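Local coordinates for protein pantothenate synthetase (PDB 3N8H) that probably catalyses the ATP-dependent condensation of pantoate with beta-alanine to pantothenate, through a pantoyl-adenylate intermediate, at residues 48-53 and 146-151; 26-31 and 142-147; 134-139 and 161-166; 42-47 and 85-90. All blocks are in the same frame, centred on the assembly; numbering follows the deposited sequence.

Interaction 1: residues 48-53 and 146-151; sequences SENDVV and NLYLGE. With AMP (adenosine monophosphate), chain D.
Asn50 (chi1 -62°), Asn146 (chi1 -63°) and Tyr148 (chi1 -61°) all set CG beside their own backbone N, anti to the carbonyl carbon, and this common choice lines up three polar ends in a chain of hydrogen bonds. Asn146 ND2 gives a nearly straight hydrogen bond to Asn50 OD1 at 2.8 Å, reaching that oxygen on an in-plane lone pair. The other branch of the same amide, Asn50 ND2, meets Tyr148 OH tip to tip at 2.8 Å, with amide and ring perpendicular. Tyr148 OH then donates to Glu49 OE1 at 2.6 Å; the carboxylate oxygen lies in the ring plane, at the edge, and uses its anti lone pair. Asn50 ND2 also bonds Ala46 O near the end of helix 37-49, while Asn146 OD1 accepts from Lys172 NZ. These bonds tie the end of this helix to strand 146-150 of the parallel sheet in this HUP-clan domain. Two residues beyond the tyrosine, Gly150 lies against the nucleotide, its N bonding AMP O3' at 2.9 Å and, weakly, O2'. With one bond accepted and one donated, the Tyr148 hydroxyl has its direction set, and the short link to Glu49 is consistent with a hydroxyl polarised by the carboxylate.

Interaction 2: residues 26-31 and 142-147; sequences IGFVPT and TKPNNL. With AMP (adenosine monophosphate), chain D.
Ile26 O is gripped by two backbone donors of residues 142-147, the adjoining segment: Asn145 N at 2.9 Å comes in on a lone pair, and Asn146 N at 3.0 Å lies nearly along the C=O axis. At the other polar backbone atom of this residue, Ile26 N gives a nearly straight bond (166°) to the side-chain Asn145 OD1 at 2.7 Å, so Asn145 holds both polar backbone atoms of Ile26 while its CB crosses close to them. Two residues on, Phe28 N reaches Asn146 O at 2.8 Å, again almost along the carbonyl axis, and the CA-H of Gly27 leans on that same oxygen. This is the start of the parallel pairing between strands 26-31 and 146-150, two inner strands of the alpha/beta sheet, entered from helix 127-142 through Lys143, whose positive phi ends the helix. On the face carrying Phe28 and Leu147 the packing is apolar. Phe28, with CG anti to the backbone N (chi1 175°), lays its ring beneath Thr142, whose CG2 stands over one face in a CH-pi contact 4.1 Å from the centroid; Thr142 OG1, offset toward the rim of that face, is bonded to Leu138 O in its own helix. Pro144 CB presses on Phe28 CB at 3.5 Å. Leu147 runs alongside Phe28, pointing the same way, and its CD1 also meets Pro30 CD at 3.5 Å, tighter than an ordinary carbon contact. Farther along the strand lies the nucleotide: Pro30 O comes within 3.5 Å of AMP C5'.

Interaction 3: residues 134-139 and 161-166; sequences VVLKLL and KQLVKD
Helices 127-142 and 154-166 belong to one layer of the alpha/beta sandwich, and strand 146-150 runs between them in the chain. Their short segments cross at -54° with axes 10.9 Å apart, so the contact is narrow and rests largely on one leucine. Leu163, with CG anti to the backbone N (chi1 -176°), pushes its CD2 against the opposite helix. There the methyl meets Val135 CG1 at 3.8 Å and the backbone at Leu136 N, also at 3.8 Å, while Leu136 CB and Leu139 CD1 stand a little farther off. By contrast, the flank turned away from helix 127-142 is polar: Gln162 reaches along its own helix to Asp166, and Lys161 and Lys165 are exposed. Part of this outer side faces the second subunit of the homodimer, where Asp166 pairs with Lys137 of that subunit and Lys165 with its Asp103. Lys137 of this chain makes the reciprocal bridge to Asp166 of the partner, so the apolar seam backs onto a charged dimer interface. Elsewhere in the seam Leu139 crosses Val164 at about a right angle, and the closest atoms there are Leu139 CD1 and Val164 CG2, 3.9 Å apart.

Interaction 4: residues 42-47 and 85-90; sequences LIKKAK and ASLDVD. With AMP (adenosine monophosphate), chain D.
A Schellman motif closes helix 77-86, and the reversal it makes on the way to strand 91-93 is packed against helix 37-49 of the alpha/beta sandwich. Asp88 takes positive phi (56°) at the turn, and Asp88 N bonds back to Ala85 O at 3.1 Å. Leu87 and Val89, on the two sides of this residue, both meet Ile43. The isoleucine sets CG2 anti to its backbone N (chi1 -70°, measured to CG1), which carries that methyl to Val89 CG2 at 3.6 Å and to Leu87 CD1 at 4.0 Å; both neighbours cross it at about a right angle. Leu84 of helix 77-86 and Val55 of strand 52-57 also touch Ile43 and Val89, extending this apolar patch into the sheet. Toward solvent, the extended Lys44 passes its CE by Leu87 CD2 at 4.2 Å. One helical turn before Ala46, Leu42 points to the nucleotide instead, its CD2 lying 3.6 Å from AMP O4' and its CD1 near the adenine N3, so the helix has the ligand on one side and the turn on another. Lys47 supplies the polar link. Its chain folds at chi2 (-77°) and chi3, bringing CD and CE beside the carbonyl oxygens of Leu87 and Asp88. Asp90 lies near the ammonium but beyond salt-bridge range, and its OD1 accepts from Val53 N; the nearby carboxylate may still favour the charged lysine. The bond itself runs from Lys47 NZ to Asp88 O at 3.0 Å, with the donor above the carbonyl plane.

In the fold
Interaction 2 is the core of the set, a buried pairing of adjacent parallel strands held by backbone bonds, and interaction 1 continues from it along strand 146-150, sharing Asn146 and Leu147 but working through side-chain polar groups at a partly buried helix end. Interaction 4 uses the same helix 37-49 as interaction 1 and is the more exposed of the two, combining apolar packing with a lysine at the rim. Interaction 3 packs on the face of the sheet that carries Phe28 and Leu147, touching interaction 2 through Leu138 and Leu139 and reaching the second subunit. Interactions 1, 2 and 4 all reach AMP, whereas interaction 3 has no hydrogen bond between its segments and rests on apolar side-chain packing.

Interaction 1: residues 48-53 and 146-151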
# COMPACT_ATOMS: atom_id res chain seq x y z
N SER A 48 12.87 26.00 8.01
CA SER A 48 12.67 26.73 9.26
C SER A 48 12.24 25.81 10.40
O SER A 48 12.18 26.24 11.55
CB SER A 48 11.59 27.79 9.08
OG SER A 48 10.32 27.16 9.03
N GLU A 49 11.96 24.54 10.08
CA GLU A 49 11.33 23.61 11.01
C GLU A 49 12.11 22.30 11.24
O GLU A 49 11.69 21.46 12.05
CB GLU A 49 9.90 23.27 10.54
CG GLU A 49 8.86 24.27 10.99
CD GLU A 49 7.44 23.82 10.68
OE1 GLU A 49 7.27 22.74 10.09
OE2 GLU A 49 6.50 24.57 11.01
N ASN A 50 13.22 22.12 10.54
CA ASN A 50 13.94 20.85 10.59
C ASN A 50 15.46 21.03 10.52
O ASN A 50 15.94 22.07 10.08
CB ASN A 50 13.49 19.93 9.45
CG ASN A 50 12.01 19.56 9.53
OD1 ASN A 50 11.62 18.55 10.14
ND2 ASN A 50 11.17 20.37 8.90
N ASP A 51 16.20 20.00 10.94
CA ASP A 51 17.66 20.03 10.89
C ASP A 51 18.14 19.52 9.54
O ASP A 51 19.19 19.93 9.03
CB ASP A 51 18.26 19.15 11.99
CG ASP A 51 17.79 19.54 13.38
OD1 ASP A 51 18.17 20.63 13.84
OD2 ASP A 51 17.04 18.75 14.01
N VAL A 52 17.36 18.61 8.96
CA VAL A 52 17.68 18.02 7.68
C VAL A 52 16.47 18.13 6.76
O VAL A 52 15.36 17.74 7.13
CB VAL A 52 18.07 16.55 7.82
CG1 VAL A 52 18.52 15.97 6.48
CG2 VAL A 52 19.15 16.39 8.87
N VAL A 53 16.68 18.69 5.58
CA VAL A 53 15.62 18.77 4.59
C VAL A 53 16.01 17.94 3.39
O VAL A 53 17.15 18.03 2.89
CB VAL A 53 15.30 20.24 4.16
CG1 VAL A 53 14.22 20.29 3.05
CG2 VAL A 53 14.84 21.04 5.36
N ASN A 146 8.67 15.14 9.23
CA ASN A 146 7.71 16.12 8.73
C ASN A 146 7.56 16.12 7.22
O ASN A 146 8.54 16.17 6.48
CB ASN A 146 8.08 17.53 9.19
CG ASN A 146 8.03 17.68 10.71
OD1 ASN A 146 7.00 17.47 11.34
ND2 ASN A 146 9.15 18.03 11.29
N LEU A 147 6.31 16.09 6.77
CA LEU A 147 6.00 16.10 5.34
C LEU A 147 5.30 17.41 4.96
O LEU A 147 4.32 17.78 5.59
CB LEU A 147 5.07 14.93 4.98
CG LEU A 147 4.65 14.81 3.50
CD1 LEU A 147 5.87 14.67 2.60
CD2 LEU A 147 3.64 13.63 3.26
N TYR A 148 5.79 18.08 3.92
CA TYR A 148 5.24 19.39 3.50
C TYR A 148 4.50 19.26 2.17
O TYR A 148 5.06 18.76 1.19
CB TYR A 148 6.37 20.46 3.46
CG TYR A 148 6.96 20.62 4.85
CD1 TYR A 148 6.50 21.60 5.71
CD2 TYR A 148 7.88 19.72 5.32
CE1 TYR A 148 6.98 21.70 7.01
CE2 TYR A 148 8.37 19.81 6.61
CZ TYR A 148 7.91 20.79 7.45
OH TYR A 148 8.43 20.86 8.74
N LEU A 149 3.23 19.67 2.17
CA LEU A 149 2.32 19.54 1.04
C LEU A 149 1.63 20.88 0.79
O LEU A 149 1.35 21.62 1.74
CB LEU A 149 1.25 18.46 1.31
CG LEU A 149 1.65 17.00 1.57
CD1 LEU A 149 0.42 16.16 1.85
CD2 LEU A 149 2.43 16.43 0.37
N GLY A 150 1.34 21.18 -0.48
CA GLY A 150 0.64 22.40 -0.82
C GLY A 150 -0.88 22.20 -0.76
O GLY A 150 -1.42 21.18 -1.21
N GLU A 151 -1.57 23.18 -0.21
CA GLU A 151 -3.03 23.18 -0.17
C GLU A 151 -3.67 23.13 -1.57
O GLU A 151 -4.81 22.66 -1.75
CB GLU A 151 -3.50 24.42 0.58
CG GLU A 151 -4.99 24.59 0.65
CD GLU A 151 -5.36 25.92 1.25
OE1 GLU A 151 -5.68 26.85 0.48
OE2 GLU A 151 -5.30 26.03 2.49
P AMP D . 4.08 18.95 -7.94
O1P AMP D . 5.58 19.08 -8.16
O2P AMP D . 3.20 19.86 -8.73
O3P AMP D . 3.61 17.54 -7.94
O5' AMP D . 3.89 19.58 -6.45
C5' AMP D . 4.75 19.24 -5.36
C4' AMP D . 4.22 19.85 -4.08
O4' AMP D . 4.21 21.31 -4.23
C3' AMP D . 2.79 19.44 -3.72
O3' AMP D . 2.65 19.37 -2.29
C2' AMP D . 1.97 20.60 -4.27
O2' AMP D . 0.68 20.77 -3.70
C1' AMP D . 2.90 21.78 -3.97
N9 AMP D . 2.58 22.96 -4.78
C8 AMP D . 2.42 22.98 -6.13
N7 AMP D . 2.09 24.24 -6.55
C5 AMP D . 2.00 25.02 -5.45
C6 AMP D . 1.69 26.45 -5.19
N6 AMP D . 1.39 27.26 -6.21
N1 AMP D . 1.71 26.90 -3.92
C2 AMP D . 1.99 26.05 -2.90
N3 AMP D . 2.29 24.75 -3.06
C4 AMP D . 2.32 24.18 -4.29

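Interaction 2: residues 26-31 and 142-147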
# COMPACT_ATOMS: atom_id res chain seq x y z
N ILE A 26 13.90 15.49 10.50
CA ILE A 26 13.96 15.40 9.04
C ILE A 26 12.68 15.93 8.41
O ILE A 26 11.57 15.47 8.73
CB ILE A 26 14.17 13.95 8.59
CG1 ILE A 26 15.33 13.33 9.36
CG2 ILE A 26 14.39 13.90 7.08
CD1 ILE A 26 15.72 11.95 8.87
N GLY A 27 12.83 16.90 7.52
CA GLY A 27 11.71 17.40 6.73
C GLY A 27 11.79 16.94 5.28
O GLY A 27 12.86 16.91 4.67
N PHE A 28 10.65 16.57 4.72
CA PHE A 28 10.64 16.00 3.38
C PHE A 28 9.70 16.77 2.46
O PHE A 28 8.54 17.00 2.79
CB PHE A 28 10.23 14.53 3.43
CG PHE A 28 10.07 13.88 2.06
CD1 PHE A 28 9.02 13.00 1.81
CD2 PHE A 28 10.96 14.17 1.03
CE1 PHE A 28 8.87 12.41 0.55
CE2 PHE A 28 10.82 13.58 -0.24
CZ PHE A 28 9.78 12.70 -0.47
N VAL A 29 10.20 17.19 1.30
CA VAL A 29 9.34 17.86 0.33
C VAL A 29 9.34 17.10 -1.01
O VAL A 29 10.25 17.24 -1.79
CB VAL A 29 9.77 19.33 0.08
CG1 VAL A 29 8.80 20.01 -0.91
CG2 VAL A 29 9.81 20.16 1.39
N PRO A 30 8.31 16.26 -1.27
CA PRO A 30 8.30 15.55 -2.56
C PRO A 30 7.86 16.48 -3.68
O PRO A 30 6.98 17.32 -3.47
CB PRO A 30 7.25 14.43 -2.34
CG PRO A 30 6.29 15.02 -1.30
CD PRO A 30 7.18 15.90 -0.40
N THR A 31 8.44 16.35 -4.86
CA THR A 31 8.03 17.18 -6.01
C THR A 31 8.25 16.37 -7.27
O THR A 31 8.82 15.28 -7.22
CB THR A 31 8.87 18.51 -6.10
OG1 THR A 31 10.08 18.29 -6.83
CG2 THR A 31 9.24 19.06 -4.72
N THR A 142 12.17 7.58 2.68
CA THR A 142 12.75 8.75 3.33
C THR A 142 12.54 8.77 4.86
O THR A 142 13.32 9.38 5.57
CB THR A 142 12.18 10.04 2.75
OG1 THR A 142 10.75 9.99 2.85
CG2 THR A 142 12.57 10.17 1.27
N LYS A 143 11.48 8.13 5.32
CA LYS A 143 11.14 8.06 6.75
C LYS A 143 11.37 9.40 7.44
O LYS A 143 12.20 9.50 8.35
CB LYS A 143 11.91 6.93 7.44
CG LYS A 143 11.50 5.55 6.96
CD LYS A 143 12.49 4.47 7.40
CE LYS A 143 13.87 4.69 6.80
NZ LYS A 143 14.71 3.46 6.88
N PRO A 144 10.65 10.43 7.00
CA PRO A 144 10.84 11.76 7.55
C PRO A 144 10.00 11.95 8.80
O PRO A 144 9.04 11.20 9.03
CB PRO A 144 10.32 12.68 6.43
CG PRO A 144 9.23 11.85 5.80
CD PRO A 144 9.74 10.43 5.84
N ASN A 145 10.34 12.98 9.57
CA ASN A 145 9.54 13.41 10.70
C ASN A 145 8.39 14.30 10.24
O ASN A 145 7.27 14.23 10.79
CB ASN A 145 10.40 14.20 11.68
CG ASN A 145 11.51 13.36 12.27
OD1 ASN A 145 12.70 13.57 11.97
ND2 ASN A 145 11.14 12.40 13.10
N ASN A 146 8.67 15.14 9.23
CA ASN A 146 7.71 16.12 8.73
C ASN A 146 7.56 16.12 7.22
O ASN A 146 8.54 16.17 6.48
CB ASN A 146 8.08 17.53 9.19
CG ASN A 146 8.03 17.68 10.71
OD1 ASN A 146 7.00 17.47 11.34
ND2 ASN A 146 9.15 18.03 11.29
N LEU A 147 6.31 16.09 6.77
CA LEU A 147 6.00 16.10 5.34
C LEU A 147 5.30 17.41 4.96
O LEU A 147 4.32 17.78 5.59
CB LEU A 147 5.07 14.93 4.98
CG LEU A 147 4.65 14.81 3.50
CD1 LEU A 147 5.87 14.67 2.60
CD2 LEU A 147 3.64 13.63 3.26
P AMP D . 4.08 18.95 -7.94
O1P AMP D . 5.58 19.08 -8.16
O2P AMP D . 3.20 19.86 -8.73
O3P AMP D . 3.61 17.54 -7.94
O5' AMP D . 3.89 19.58 -6.45
C5' AMP D . 4.75 19.24 -5.36
C4' AMP D . 4.22 19.85 -4.08
O4' AMP D . 4.21 21.31 -4.23
C3' AMP D . 2.79 19.44 -3.72
O3' AMP D . 2.65 19.37 -2.29
C2' AMP D . 1.97 20.60 -4.27
O2' AMP D . 0.68 20.77 -3.70
C1' AMP D . 2.90 21.78 -3.97
N9 AMP D . 2.58 22.96 -4.78
C8 AMP D . 2.42 22.98 -6.13
N7 AMP D . 2.09 24.24 -6.55
C5 AMP D . 2.00 25.02 -5.45
C6 AMP D . 1.69 26.45 -5.19
N6 AMP D . 1.39 27.26 -6.21
N1 AMP D . 1.71 26.90 -3.92
C2 AMP D . 1.99 26.05 -2.90
N3 AMP D . 2.29 24.75 -3.06
C4 AMP D . 2.32 24.18 -4.29

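Interaction 3: residues 134-139 and 161-166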
# COMPACT_ATOMS: atom_id res chain seq x y z
N VAL A 134 3.22 5.89 -5.19
CA VAL A 134 4.54 6.52 -5.18
C VAL A 134 4.77 7.27 -3.87
O VAL A 134 5.87 7.26 -3.33
CB VAL A 134 4.80 7.42 -6.42
CG1 VAL A 134 4.12 8.78 -6.28
CG2 VAL A 134 6.30 7.62 -6.60
N VAL A 135 3.74 7.91 -3.32
CA VAL A 135 3.92 8.62 -2.05
C VAL A 135 4.25 7.64 -0.91
O VAL A 135 5.20 7.85 -0.13
CB VAL A 135 2.67 9.52 -1.72
CG1 VAL A 135 2.72 10.01 -0.27
CG2 VAL A 135 2.62 10.70 -2.67
N LEU A 136 3.51 6.54 -0.85
CA LEU A 136 3.81 5.48 0.10
C LEU A 136 5.27 5.01 -0.03
O LEU A 136 5.97 4.87 0.97
CB LEU A 136 2.86 4.28 -0.07
CG LEU A 136 3.05 3.17 0.98
CD1 LEU A 136 3.16 3.74 2.41
CD2 LEU A 136 1.92 2.13 0.91
N LYS A 137 5.72 4.77 -1.25
CA LYS A 137 7.11 4.35 -1.48
C LYS A 137 8.13 5.39 -0.99
O LYS A 137 9.11 5.07 -0.31
CB LYS A 137 7.31 4.07 -2.98
CG LYS A 137 6.70 2.75 -3.45
CD LYS A 137 6.65 2.71 -5.00
CE LYS A 137 6.22 1.31 -5.50
NZ LYS A 137 7.35 0.33 -5.50
N LEU A 138 7.88 6.66 -1.34
CA LEU A 138 8.77 7.76 -1.00
C LEU A 138 8.88 7.95 0.51
O LEU A 138 9.93 8.33 1.06
CB LEU A 138 8.25 9.05 -1.64
CG LEU A 138 8.50 9.10 -3.16
CD1 LEU A 138 7.83 10.30 -3.79
CD2 LEU A 138 10.03 9.12 -3.47
N LEU A 139 7.77 7.71 1.19
CA LEU A 139 7.71 7.86 2.63
C LEU A 139 8.45 6.72 3.31
O LEU A 139 9.07 6.90 4.39
CB LEU A 139 6.23 7.88 3.07
CG LEU A 139 5.48 9.19 2.84
CD1 LEU A 139 4.00 9.10 3.30
CD2 LEU A 139 6.19 10.32 3.57
N LYS A 161 -3.17 12.19 4.05
CA LYS A 161 -3.38 12.13 5.51
C LYS A 161 -4.00 10.78 5.83
O LYS A 161 -3.67 10.16 6.84
CB LYS A 161 -4.26 13.28 6.02
CG LYS A 161 -3.62 14.67 5.96
CD LYS A 161 -4.61 15.77 6.41
CE LYS A 161 -3.91 17.10 6.75
NZ LYS A 161 -4.93 18.19 7.05
N GLN A 162 -4.86 10.29 4.93
CA GLN A 162 -5.51 9.00 5.17
C GLN A 162 -4.48 7.86 5.02
O GLN A 162 -4.45 6.93 5.82
CB GLN A 162 -6.69 8.79 4.22
CG GLN A 162 -7.47 7.51 4.49
CD GLN A 162 -8.24 7.57 5.79
OE1 GLN A 162 -8.91 8.55 6.07
NE2 GLN A 162 -8.13 6.51 6.60
N LEU A 163 -3.63 7.97 4.00
CA LEU A 163 -2.52 7.03 3.79
C LEU A 163 -1.59 6.90 5.00
O LEU A 163 -1.18 5.81 5.37
CB LEU A 163 -1.69 7.50 2.61
CG LEU A 163 -0.55 6.58 2.21
CD1 LEU A 163 -1.07 5.39 1.39
CD2 LEU A 163 0.58 7.36 1.46
N VAL A 164 -1.23 8.03 5.59
CA VAL A 164 -0.29 8.07 6.71
C VAL A 164 -0.91 7.42 7.95
O VAL A 164 -0.25 6.69 8.70
CB VAL A 164 0.21 9.54 6.96
CG1 VAL A 164 0.70 9.75 8.39
CG2 VAL A 164 1.31 9.91 5.97
N LYS A 165 -2.21 7.64 8.10
CA LYS A 165 -3.01 7.06 9.18
C LYS A 165 -3.17 5.55 9.03
O LYS A 165 -2.99 4.77 9.98
CB LYS A 165 -4.38 7.73 9.16
CG LYS A 165 -5.32 7.27 10.26
CD LYS A 165 -6.72 7.85 10.05
CE LYS A 165 -7.55 7.78 11.33
NZ LYS A 165 -8.77 8.63 11.22
N ASP A 166 -3.53 5.13 7.82
CA ASP A 166 -3.89 3.73 7.54
C ASP A 166 -2.69 2.82 7.56
O ASP A 166 -2.79 1.65 7.92
CB ASP A 166 -4.57 3.64 6.18
CG ASP A 166 -6.10 3.56 6.29
OD1 ASP A 166 -6.61 2.79 7.14
OD2 ASP A 166 -6.77 4.27 5.52

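Interaction 4: residues 42-47 and 85-90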
# COMPACT_ATOMS: atom_id res chain seq x y z
N LEU A 42 7.43 25.76 0.20
CA LEU A 42 7.43 24.54 1.00
C LEU A 42 8.83 24.25 1.54
O LEU A 42 9.01 23.90 2.72
CB LEU A 42 6.91 23.35 0.20
CG LEU A 42 5.39 23.08 0.17
CD1 LEU A 42 4.60 24.31 -0.25
CD2 LEU A 42 5.07 21.93 -0.76
N ILE A 43 9.82 24.39 0.68
CA ILE A 43 11.20 24.16 1.10
C ILE A 43 11.63 25.08 2.24
O ILE A 43 12.25 24.62 3.20
CB ILE A 43 12.16 24.24 -0.07
CG1 ILE A 43 11.94 23.03 -0.97
CG2 ILE A 43 13.62 24.21 0.43
CD1 ILE A 43 12.25 23.30 -2.44
N LYS A 44 11.27 26.35 2.14
CA LYS A 44 11.58 27.32 3.18
C LYS A 44 10.90 26.98 4.50
O LYS A 44 11.49 27.09 5.57
CB LYS A 44 11.21 28.72 2.71
CG LYS A 44 12.19 29.31 1.73
CD LYS A 44 11.78 30.70 1.29
CE LYS A 44 12.94 31.40 0.60
NZ LYS A 44 12.44 32.62 -0.10
N LYS A 45 9.65 26.54 4.42
CA LYS A 45 8.96 26.11 5.61
C LYS A 45 9.66 24.92 6.27
O LYS A 45 9.93 24.93 7.48
CB LYS A 45 7.51 25.77 5.28
CG LYS A 45 6.65 25.49 6.50
CD LYS A 45 6.42 26.75 7.33
CE LYS A 45 5.62 26.43 8.60
NZ LYS A 45 5.78 27.47 9.67
N ALA A 46 9.94 23.88 5.48
CA ALA A 46 10.71 22.74 5.96
C ALA A 46 12.04 23.17 6.59
O ALA A 46 12.42 22.68 7.67
CB ALA A 46 10.93 21.73 4.84
N LYS A 47 12.74 24.12 5.96
CA LYS A 47 14.05 24.52 6.49
C LYS A 47 13.93 25.22 7.84
O LYS A 47 14.78 25.04 8.71
CB LYS A 47 14.82 25.41 5.50
CG LYS A 47 15.48 24.67 4.35
CD LYS A 47 16.77 23.94 4.77
CE LYS A 47 17.91 24.91 5.08
NZ LYS A 47 19.18 24.17 5.37
N ALA A 85 20.29 23.95 -4.28
CA ALA A 85 21.56 24.36 -3.71
C ALA A 85 21.56 25.78 -3.10
O ALA A 85 22.17 26.01 -2.05
CB ALA A 85 22.68 24.20 -4.74
N SER A 86 20.88 26.74 -3.73
CA SER A 86 20.83 28.10 -3.18
C SER A 86 19.89 28.20 -1.97
O SER A 86 19.91 29.19 -1.22
CB SER A 86 20.44 29.14 -4.26
OG SER A 86 19.16 28.88 -4.80
N LEU A 87 19.06 27.17 -1.81
CA LEU A 87 18.18 27.05 -0.66
C LEU A 87 18.81 26.23 0.46
O LEU A 87 18.16 25.96 1.48
CB LEU A 87 16.84 26.42 -1.10
CG LEU A 87 15.95 27.38 -1.91
CD1 LEU A 87 14.74 26.68 -2.51
CD2 LEU A 87 15.53 28.59 -1.05
N ASP A 88 20.06 25.84 0.26
CA ASP A 88 20.81 25.04 1.23
C ASP A 88 20.09 23.73 1.58
O ASP A 88 20.22 23.22 2.70
CB ASP A 88 21.15 25.87 2.47
CG ASP A 88 22.13 27.01 2.17
OD1 ASP A 88 23.14 26.74 1.48
OD2 ASP A 88 21.91 28.16 2.60
N VAL A 89 19.35 23.19 0.62
CA VAL A 89 18.74 21.88 0.79
C VAL A 89 19.81 20.81 1.03
O VAL A 89 20.80 20.77 0.32
CB VAL A 89 17.85 21.49 -0.43
CG1 VAL A 89 17.49 20.02 -0.34
CG2 VAL A 89 16.59 22.34 -0.46
N ASP A 90 19.60 19.96 2.03
CA ASP A 90 20.62 18.99 2.43
C ASP A 90 20.72 17.83 1.45
O ASP A 90 21.82 17.46 1.05
CB ASP A 90 20.38 18.51 3.86
CG ASP A 90 20.30 19.66 4.85
OD1 ASP A 90 19.19 19.95 5.34
OD2 ASP A 90 21.35 20.31 5.10
P AMP D . 4.08 18.95 -7.94
O1P AMP D . 5.58 19.08 -8.16
O2P AMP D . 3.20 19.86 -8.73
O3P AMP D . 3.61 17.54 -7.94
O5' AMP D . 3.89 19.58 -6.45
C5' AMP D . 4.75 19.24 -5.36
C4' AMP D . 4.22 19.85 -4.08
O4' AMP D . 4.21 21.31 -4.23
C3' AMP D . 2.79 19.44 -3.72
O3' AMP D . 2.65 19.37 -2.29
C2' AMP D . 1.97 20.60 -4.27
O2' AMP D . 0.68 20.77 -3.70
C1' AMP D . 2.90 21.78 -3.97
N9 AMP D . 2.58 22.96 -4.78
C8 AMP D . 2.42 22.98 -6.13
N7 AMP D . 2.09 24.24 -6.55
C5 AMP D . 2.00 25.02 -5.45
C6 AMP D . 1.69 26.45 -5.19
N6 AMP D . 1.39 27.26 -6.21
N1 AMP D . 1.71 26.90 -3.92
C2 AMP D . 1.99 26.05 -2.90
N3 AMP D . 2.29 24.75 -3.06
C4 AMP D . 2.32 24.18 -4.29